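PDB 6V82: tryptophan synthase alpha chain from Chlamydia trachomatis, which probably carries out the aldol cleavage of indoleglycerol phosphate to indole and glyceraldehyde 3-phosphate, part of the last step of L-tryptophan biosynthesis. Local coordinates for residues Tyr27-Ala31 / Ser238-Leu243; Phe224-Phe230 / Leu246-Pro252. All coordinates share one frame; numbering follows the deposited sequence.

Interaction 1 (Tyr27-Ala31 / Ser238-Leu243); sequences YTIEA and SSVETL
Ser-238 offers its backbone carbonyl to the phenol of Tyr-27: OH of Tyr-27 donates to O of Ser-238 at 2.8 Å. The donor lies in the carbonyl plane on a lone pair, with a C=O...OH angle of 122°, and the oxygen meets the ring at its edge. Tyr-27 reaches this far because its CG stands anti to the backbone N (chi1 -178°), which carries the ring toward Ser-238. At Ser-239 the carbonyl is turned inward along its own segment, accepting hydrogen bonds from both the backbone N and OG1 of Thr-242; the hydroxyl bond measures 2.8 Å from OG1 of Thr-242 to O of Ser-239. Val-240 follows with a single branch doing the work. Its CG1 lies 3.8 Å from CE1 of Tyr-27 and 3.8 Å from CA of Ala-31, with CB of Glu-30 slightly farther away; the valine and tyrosine side chains run past each other in opposite directions. At Leu-243, CD1 lies 3.6 Å from CB of Ala-31. The contact joins helix 25-37 to the start of helix 241-250 in the outer helical layer of the TIM barrel. Leu-243 also touches Ala-34 and Leu-35 of helix 25-37, while Thr-234 of helix 229-236 borders both Tyr-27 and Leu-243.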
ATOM      1  N   TYR A  27     -43.818 -29.946   0.853  1.00 35.22           N
ATOM      2  CA  TYR A  27     -42.799 -30.908   0.462  1.00 34.91           C
ATOM      3  C   TYR A  27     -42.159 -31.550   1.685  1.00 34.03           C
ATOM      4  O   TYR A  27     -41.935 -32.768   1.709  1.00 38.14           O
ATOM      5  CB  TYR A  27     -41.735 -30.245  -0.410  1.00 35.09           C
ATOM      6  CG  TYR A  27     -40.707 -31.242  -0.843  1.00 33.96           C
ATOM      7  CD1 TYR A  27     -40.924 -32.044  -1.956  1.00 31.85           C
ATOM      8  CD2 TYR A  27     -39.547 -31.428  -0.105  1.00 27.81           C
ATOM      9  CE1 TYR A  27     -40.001 -32.987  -2.337  1.00 32.40           C
ATOM     10  CE2 TYR A  27     -38.622 -32.364  -0.469  1.00 30.03           C
ATOM     11  CZ  TYR A  27     -38.851 -33.143  -1.588  1.00 40.01           C
ATOM     12  OH  TYR A  27     -37.916 -34.077  -1.957  1.00 46.62           O
ATOM     13  N   THR A  28     -41.855 -30.746   2.708  1.00 28.23           N
ATOM     14  CA  THR A  28     -41.231 -31.305   3.902  1.00 31.84           C
ATOM     15  C   THR A  28     -42.121 -32.374   4.514  1.00 30.23           C
ATOM     16  O   THR A  28     -41.635 -33.419   4.962  1.00 26.11           O
ATOM     17  CB  THR A  28     -40.942 -30.209   4.931  1.00 29.74           C
ATOM     18  OG1 THR A  28     -40.133 -29.183   4.346  1.00 31.68           O
ATOM     19  CG2 THR A  28     -40.214 -30.790   6.115  1.00 26.44           C
ATOM     20  N   ILE A  29     -43.435 -32.132   4.524  1.00 32.05           N
ATOM     21  CA  ILE A  29     -44.368 -33.104   5.074  1.00 32.47           C
ATOM     22  C   ILE A  29     -44.399 -34.348   4.206  1.00 30.02           C
ATOM     23  O   ILE A  29     -44.399 -35.474   4.715  1.00 32.29           O
ATOM     24  CB  ILE A  29     -45.769 -32.483   5.214  1.00 35.05           C
ATOM     25  CG1 ILE A  29     -45.747 -31.343   6.228  1.00 30.83           C
ATOM     26  CG2 ILE A  29     -46.778 -33.549   5.600  1.00 25.47           C
ATOM     27  CD1 ILE A  29     -46.988 -30.481   6.178  1.00 33.29           C
ATOM     28  N   GLU A  30     -44.419 -34.163   2.882  1.00 32.26           N
ATOM     29  CA  GLU A  30     -44.375 -35.302   1.966  1.00 38.88           C
ATOM     30  C   GLU A  30     -43.100 -36.114   2.152  1.00 33.97           C
ATOM     31  O   GLU A  30     -43.151 -37.344   2.210  1.00 37.92           O
ATOM     32  CB  GLU A  30     -44.495 -34.830   0.518  1.00 46.23           C
ATOM     33  CG  GLU A  30     -45.894 -34.435   0.145  1.00 58.78           C
ATOM     34  CD  GLU A  30     -46.925 -35.379   0.739  1.00 70.59           C
ATOM     35  OE1 GLU A  30     -47.685 -34.944   1.636  1.00 74.02           O
ATOM     36  OE2 GLU A  30     -46.965 -36.560   0.318  1.00 75.97           O
ATOM     37  N   ALA A  31     -41.944 -35.443   2.258  1.00 27.47           N
ATOM     38  CA  ALA A  31     -40.693 -36.182   2.408  1.00 34.32           C
ATOM     39  C   ALA A  31     -40.692 -36.987   3.707  1.00 40.20           C
ATOM     40  O   ALA A  31     -40.287 -38.159   3.720  1.00 36.74           O
ATOM     41  CB  ALA A  31     -39.492 -35.233   2.343  1.00 31.69           C
ATOM     42  N   SER A 238     -36.338 -34.964  -6.700  1.00 59.92           N
ATOM     43  CA  SER A 238     -37.076 -34.609  -5.497  1.00 53.88           C
ATOM     44  C   SER A 238     -38.361 -35.408  -5.318  1.00 55.55           C
ATOM     45  O   SER A 238     -39.012 -35.264  -4.275  1.00 50.67           O
ATOM     46  CB  SER A 238     -37.389 -33.108  -5.500  1.00 49.20           C
ATOM     47  OG  SER A 238     -37.870 -32.699  -6.770  1.00 57.90           O
ATOM     48  N   SER A 239     -38.743 -36.237  -6.294  1.00 58.20           N
ATOM     49  CA  SER A 239     -39.947 -37.048  -6.150  1.00 57.64           C
ATOM     50  C   SER A 239     -39.794 -37.970  -4.947  1.00 54.59           C
ATOM     51  O   SER A 239     -38.842 -38.756  -4.876  1.00 51.26           O
ATOM     52  CB  SER A 239     -40.208 -37.850  -7.427  1.00 56.42           C
ATOM     53  OG  SER A 239     -39.368 -38.982  -7.492  1.00 58.33           O
ATOM     54  N   VAL A 240     -40.721 -37.863  -3.990  1.00 52.66           N
ATOM     55  CA  VAL A 240     -40.481 -38.434  -2.667  1.00 51.26           C
ATOM     56  C   VAL A 240     -40.483 -39.958  -2.673  1.00 55.30           C
ATOM     57  O   VAL A 240     -39.966 -40.576  -1.734  1.00 55.32           O
ATOM     58  CB  VAL A 240     -41.501 -37.882  -1.658  1.00 50.29           C
ATOM     59  CG1 VAL A 240     -41.170 -36.424  -1.343  1.00 47.25           C
ATOM     60  CG2 VAL A 240     -42.920 -38.021  -2.193  1.00 41.27           C
ATOM     61  N   GLU A 241     -41.038 -40.582  -3.713  1.00 58.69           N
ATOM     62  CA  GLU A 241     -40.932 -42.031  -3.860  1.00 59.27           C
ATOM     63  C   GLU A 241     -39.486 -42.495  -3.755  1.00 54.89           C
ATOM     64  O   GLU A 241     -39.200 -43.529  -3.143  1.00 52.43           O
ATOM     65  CB  GLU A 241     -41.533 -42.465  -5.200  1.00 68.71           C
ATOM     66  CG  GLU A 241     -43.048 -42.331  -5.289  1.00 80.13           C
ATOM     67  CD  GLU A 241     -43.533 -40.885  -5.297  1.00 89.20           C
ATOM     68  OE1 GLU A 241     -42.691 -39.962  -5.377  1.00 90.04           O
ATOM     69  OE2 GLU A 241     -44.763 -40.672  -5.220  1.00 94.47           O
ATOM     70  N   THR A 242     -38.554 -41.735  -4.339  1.00 55.84           N
ATOM     71  CA  THR A 242     -37.149 -42.122  -4.293  1.00 54.03           C
ATOM     72  C   THR A 242     -36.567 -42.010  -2.890  1.00 51.69           C
ATOM     73  O   THR A 242     -35.516 -42.604  -2.625  1.00 51.52           O
ATOM     74  CB  THR A 242     -36.315 -41.278  -5.266  1.00 51.77           C
ATOM     75  OG1 THR A 242     -36.262 -39.925  -4.805  1.00 51.88           O
ATOM     76  CG2 THR A 242     -36.910 -41.302  -6.657  1.00 49.20           C
ATOM     77  N   LEU A 243     -37.218 -41.267  -1.988  1.00 50.80           N
ATOM     78  CA  LEU A 243     -36.783 -41.239  -0.592  1.00 43.79           C
ATOM     79  C   LEU A 243     -37.191 -42.513   0.139  1.00 44.18           C
ATOM     80  O   LEU A 243     -36.385 -43.109   0.867  1.00 40.84           O
ATOM     81  CB  LEU A 243     -37.357 -40.016   0.112  1.00 37.95           C
ATOM     82  CG  LEU A 243     -36.817 -38.683  -0.371  1.00 39.61           C
ATOM     83  CD1 LEU A 243     -37.503 -37.543   0.382  1.00 39.55           C
ATOM     84  CD2 LEU A 243     -35.322 -38.655  -0.155  1.00 39.21           C
TER

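Interaction 2 (Phe224-Phe230 / Leu246-Pro252); sequences FIVKTAF and LAQTVIP
Leu-246, whose side chain packs against Ala-229 and Phe-230, has a carbonyl oxygen gripped twice within its own helix. OG1 of Thr-249 donates to O of Leu-246 at 2.9 Å, tilted 29° from the carbonyl plane, and the backbone N of Val-250 donates to the same O at 3.1 Å. Across the contact the side chains meet by apolar packing. CD2 of Leu-246 comes 3.9 Å from CD1 of Phe-230 and also leans on CB of Ala-229. Farther round the same ring, CE1 of Phe-230 lies 3.8 Å from N of Ala-247, which sits in the ring plane at its edge. One face of the Phe-230 ring takes CG1 of Val-226, 3.7 Å above the plane and offset toward the rim. The other branch of that valine is used differently: CG2 of Val-226 meets CG1 of Val-250 tip to tip at 3.8 Å. Phe-224 holds its CG between the backbone N and the carbonyl carbon (chi1 66°), which sends the ring toward the helix end. There CE1 of Phe-224 approaches CD of Pro-252 at 3.9 Å, and CA of Ile-251, the first residue to leave helical geometry, lies at the ring edge. Helix 241-250 thus packs on strand 223-226 and on the start of helix 229-236, in keeping with the helix-over-strand layering of a TIM barrel. That strand pairs in parallel with strand 13-19, and Phe-224 is flanked by Ala-214, Val-217 and Leu-218 of helix 211-218.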
ATOM      1  N   PHE A 224     -28.406 -45.936  14.056  1.00 44.50           N
ATOM      2  CA  PHE A 224     -27.556 -45.158  13.165  1.00 44.27           C
ATOM      3  C   PHE A 224     -28.370 -44.014  12.581  1.00 45.21           C
ATOM      4  O   PHE A 224     -29.601 -44.084  12.506  1.00 49.10           O
ATOM      5  CB  PHE A 224     -26.959 -46.022  12.040  1.00 40.69           C
ATOM      6  CG  PHE A 224     -27.979 -46.559  11.084  1.00 41.38           C
ATOM      7  CD1 PHE A 224     -28.689 -47.711  11.383  1.00 47.72           C
ATOM      8  CD2 PHE A 224     -28.225 -45.918   9.881  1.00 41.02           C
ATOM      9  CE1 PHE A 224     -29.631 -48.210  10.501  1.00 51.36           C
ATOM     10  CE2 PHE A 224     -29.162 -46.415   8.991  1.00 42.84           C
ATOM     11  CZ  PHE A 224     -29.866 -47.560   9.301  1.00 47.94           C
ATOM     12  N   ILE A 225     -27.683 -42.953  12.176  1.00 41.61           N
ATOM     13  CA  ILE A 225     -28.337 -41.784  11.610  1.00 37.82           C
ATOM     14  C   ILE A 225     -27.902 -41.630  10.158  1.00 41.25           C
ATOM     15  O   ILE A 225     -26.713 -41.745   9.836  1.00 45.98           O
ATOM     16  CB  ILE A 225     -28.047 -40.515  12.435  1.00 34.64           C
ATOM     17  CG1 ILE A 225     -28.652 -39.284  11.757  1.00 34.52           C
ATOM     18  CG2 ILE A 225     -26.562 -40.322  12.664  1.00 29.85           C
ATOM     19  CD1 ILE A 225     -28.606 -38.036  12.628  1.00 37.74           C
ATOM     20  N   VAL A 226     -28.877 -41.412   9.284  1.00 41.29           N
ATOM     21  CA  VAL A 226     -28.653 -41.035   7.895  1.00 38.40           C
ATOM     22  C   VAL A 226     -28.812 -39.519   7.841  1.00 42.25           C
ATOM     23  O   VAL A 226     -29.932 -39.003   7.761  1.00 45.76           O
ATOM     24  CB  VAL A 226     -29.642 -41.732   6.957  1.00 33.28           C
ATOM     25  CG1 VAL A 226     -29.405 -41.300   5.530  1.00 31.72           C
ATOM     26  CG2 VAL A 226     -29.568 -43.246   7.115  1.00 32.10           C
ATOM     27  N   LYS A 227     -27.696 -38.797   7.896  1.00 40.02           N
ATOM     28  CA  LYS A 227     -27.731 -37.340   7.975  1.00 43.50           C
ATOM     29  C   LYS A 227     -27.790 -36.676   6.603  1.00 45.36           C
ATOM     30  O   LYS A 227     -28.615 -35.785   6.380  1.00 49.74           O
ATOM     31  CB  LYS A 227     -26.507 -36.828   8.743  1.00 44.46           C
ATOM     32  CG  LYS A 227     -26.421 -35.311   8.854  1.00 41.68           C
ATOM     33  CD  LYS A 227     -27.630 -34.757   9.607  1.00 41.52           C
ATOM     34  CE  LYS A 227     -27.614 -33.230   9.667  1.00 40.58           C
ATOM     35  NZ  LYS A 227     -26.580 -32.660  10.594  1.00 38.56           N
ATOM     36  N   THR A 228     -26.916 -37.086   5.684  1.00 41.63           N
ATOM     37  CA  THR A 228     -26.771 -36.445   4.379  1.00 38.99           C
ATOM     38  C   THR A 228     -27.632 -37.081   3.282  1.00 37.57           C
ATOM     39  O   THR A 228     -28.219 -36.359   2.466  1.00 37.22           O
ATOM     40  CB  THR A 228     -25.297 -36.474   3.952  1.00 50.97           C
ATOM     41  OG1 THR A 228     -24.530 -35.613   4.806  1.00 53.29           O
ATOM     42  CG2 THR A 228     -25.122 -36.019   2.509  1.00 57.30           C
ATOM     43  N   ALA A 229     -27.746 -38.415   3.259  1.00 39.50           N
ATOM     44  CA  ALA A 229     -28.191 -39.099   2.042  1.00 39.94           C
ATOM     45  C   ALA A 229     -29.570 -38.628   1.590  1.00 42.96           C
ATOM     46  O   ALA A 229     -29.774 -38.356   0.401  1.00 42.06           O
ATOM     47  CB  ALA A 229     -28.176 -40.615   2.248  1.00 37.10           C
ATOM     48  N   PHE A 230     -30.522 -38.510   2.526  1.00 43.42           N
ATOM     49  CA  PHE A 230     -31.882 -38.101   2.180  1.00 38.05           C
ATOM     50  C   PHE A 230     -31.907 -36.685   1.613  1.00 38.26           C
ATOM     51  O   PHE A 230     -32.518 -36.434   0.567  1.00 40.90           O
ATOM     52  CB  PHE A 230     -32.790 -38.205   3.408  1.00 38.33           C
ATOM     53  CG  PHE A 230     -32.991 -39.618   3.902  1.00 40.11           C
ATOM     54  CD1 PHE A 230     -33.233 -40.653   3.010  1.00 41.14           C
ATOM     55  CD2 PHE A 230     -32.930 -39.910   5.258  1.00 34.68           C
ATOM     56  CE1 PHE A 230     -33.415 -41.954   3.466  1.00 41.23           C
ATOM     57  CE2 PHE A 230     -33.112 -41.208   5.718  1.00 34.58           C
ATOM     58  CZ  PHE A 230     -33.352 -42.232   4.819  1.00 38.33           C
ATOM     59  N   LEU A 246     -34.805 -45.078  -1.146  1.00 42.69           N
ATOM     60  CA  LEU A 246     -33.460 -44.926  -0.596  1.00 52.11           C
ATOM     61  C   LEU A 246     -33.386 -45.444   0.836  1.00 56.21           C
ATOM     62  O   LEU A 246     -32.421 -46.126   1.206  1.00 60.82           O
ATOM     63  CB  LEU A 246     -33.031 -43.458  -0.656  1.00 47.94           C
ATOM     64  CG  LEU A 246     -31.641 -43.156  -0.097  1.00 49.38           C
ATOM     65  CD1 LEU A 246     -30.606 -44.045  -0.775  1.00 42.29           C
ATOM     66  CD2 LEU A 246     -31.289 -41.682  -0.270  1.00 43.58           C
ATOM     67  N   ALA A 247     -34.394 -45.123   1.655  1.00 49.69           N
ATOM     68  CA  ALA A 247     -34.463 -45.657   3.011  1.00 43.15           C
ATOM     69  C   ALA A 247     -34.410 -47.178   3.002  1.00 50.56           C
ATOM     70  O   ALA A 247     -33.677 -47.794   3.786  1.00 51.76           O
ATOM     71  CB  ALA A 247     -35.746 -45.182   3.691  1.00 38.55           C
ATOM     72  N   GLN A 248     -35.185 -47.798   2.111  1.00 51.45           N
ATOM     73  CA  GLN A 248     -35.311 -49.249   2.116  1.00 53.85           C
ATOM     74  C   GLN A 248     -33.992 -49.929   1.784  1.00 54.54           C
ATOM     75  O   GLN A 248     -33.714 -51.014   2.305  1.00 52.80           O
ATOM     76  CB  GLN A 248     -36.408 -49.684   1.141  1.00 53.52           C
ATOM     77  CG  GLN A 248     -37.812 -49.215   1.541  1.00 54.53           C
ATOM     78  CD  GLN A 248     -38.870 -49.475   0.468  1.00 60.05           C
ATOM     79  OE1 GLN A 248     -38.563 -49.581  -0.722  1.00 64.45           O
ATOM     80  NE2 GLN A 248     -40.122 -49.578   0.890  1.00 59.71           N
ATOM     81  N   THR A 249     -33.162 -49.307   0.935  1.00 59.16           N
ATOM     82  CA  THR A 249     -31.868 -49.889   0.587  1.00 56.68           C
ATOM     83  C   THR A 249     -30.801 -49.637   1.650  1.00 58.70           C
ATOM     84  O   THR A 249     -29.839 -50.410   1.727  1.00 59.66           O
ATOM     85  CB  THR A 249     -31.369 -49.356  -0.766  1.00 50.89           C
ATOM     86  OG1 THR A 249     -31.125 -47.955  -0.668  1.00 60.81           O
ATOM     87  CG2 THR A 249     -32.387 -49.585  -1.862  1.00 52.86           C
ATOM     88  N   VAL A 250     -30.953 -48.595   2.472  1.00 55.78           N
ATOM     89  CA  VAL A 250     -29.944 -48.237   3.474  1.00 54.50           C
ATOM     90  C   VAL A 250     -30.163 -48.976   4.789  1.00 56.19           C
ATOM     91  O   VAL A 250     -29.201 -49.378   5.450  1.00 61.40           O
ATOM     92  CB  VAL A 250     -29.936 -46.711   3.688  1.00 54.60           C
ATOM     93  CG1 VAL A 250     -29.101 -46.347   4.902  1.00 52.72           C
ATOM     94  CG2 VAL A 250     -29.407 -46.016   2.453  1.00 59.64           C
ATOM     95  N   ILE A 251     -31.415 -49.167   5.187  1.00 52.87           N
ATOM     96  CA  ILE A 251     -31.747 -49.840   6.440  1.00 54.18           C
ATOM     97  C   ILE A 251     -31.551 -51.350   6.291  1.00 57.70           C
ATOM     98  O   ILE A 251     -32.178 -51.973   5.419  1.00 58.23           O
ATOM     99  CB  ILE A 251     -33.180 -49.499   6.870  1.00 52.28           C
ATOM    100  CG1 ILE A 251     -33.339 -47.982   6.986  1.00 51.69           C
ATOM    101  CG2 ILE A 251     -33.523 -50.204   8.177  1.00 49.88           C
ATOM    102  CD1 ILE A 251     -34.757 -47.528   7.239  1.00 52.18           C
ATOM    103  N   PRO A 252     -30.707 -51.974   7.118  1.00 55.05           N
ATOM    104  CA  PRO A 252     -30.410 -53.404   6.958  1.00 61.31           C
ATOM    105  C   PRO A 252     -31.630 -54.298   7.148  1.00 66.41           C
ATOM    106  O   PRO A 252     -32.666 -53.891   7.678  1.00 65.65           O
ATOM    107  CB  PRO A 252     -29.366 -53.668   8.050  1.00 58.13           C
ATOM    108  CG  PRO A 252     -28.755 -52.330   8.321  1.00 50.78           C
ATOM    109  CD  PRO A 252     -29.853 -51.343   8.140  1.00 49.50           C
TER

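How the interactions relate
The two contacts are centred 14 Å apart, on the same side of the chain's centre, and share helix 241-250: interaction 1 uses its beginning and the loop before it, interaction 2 its end. Their segments alternate along the chain (27-31, 224-230, 238-243, 246-252). Interaction 1 joins the last helix directly to the N-terminal part of the barrel, through helix 25-37. Interaction 2 stays within the C-terminal part, binding that helix to the last strand, 223-226, which comes earlier in the chain with helix 229-236 between them and pairs with the first strand, 13-19. The contacts meet directly where CD2 of Leu-243 lies 3.6 Å from O of Phe-230, at helix 229-236.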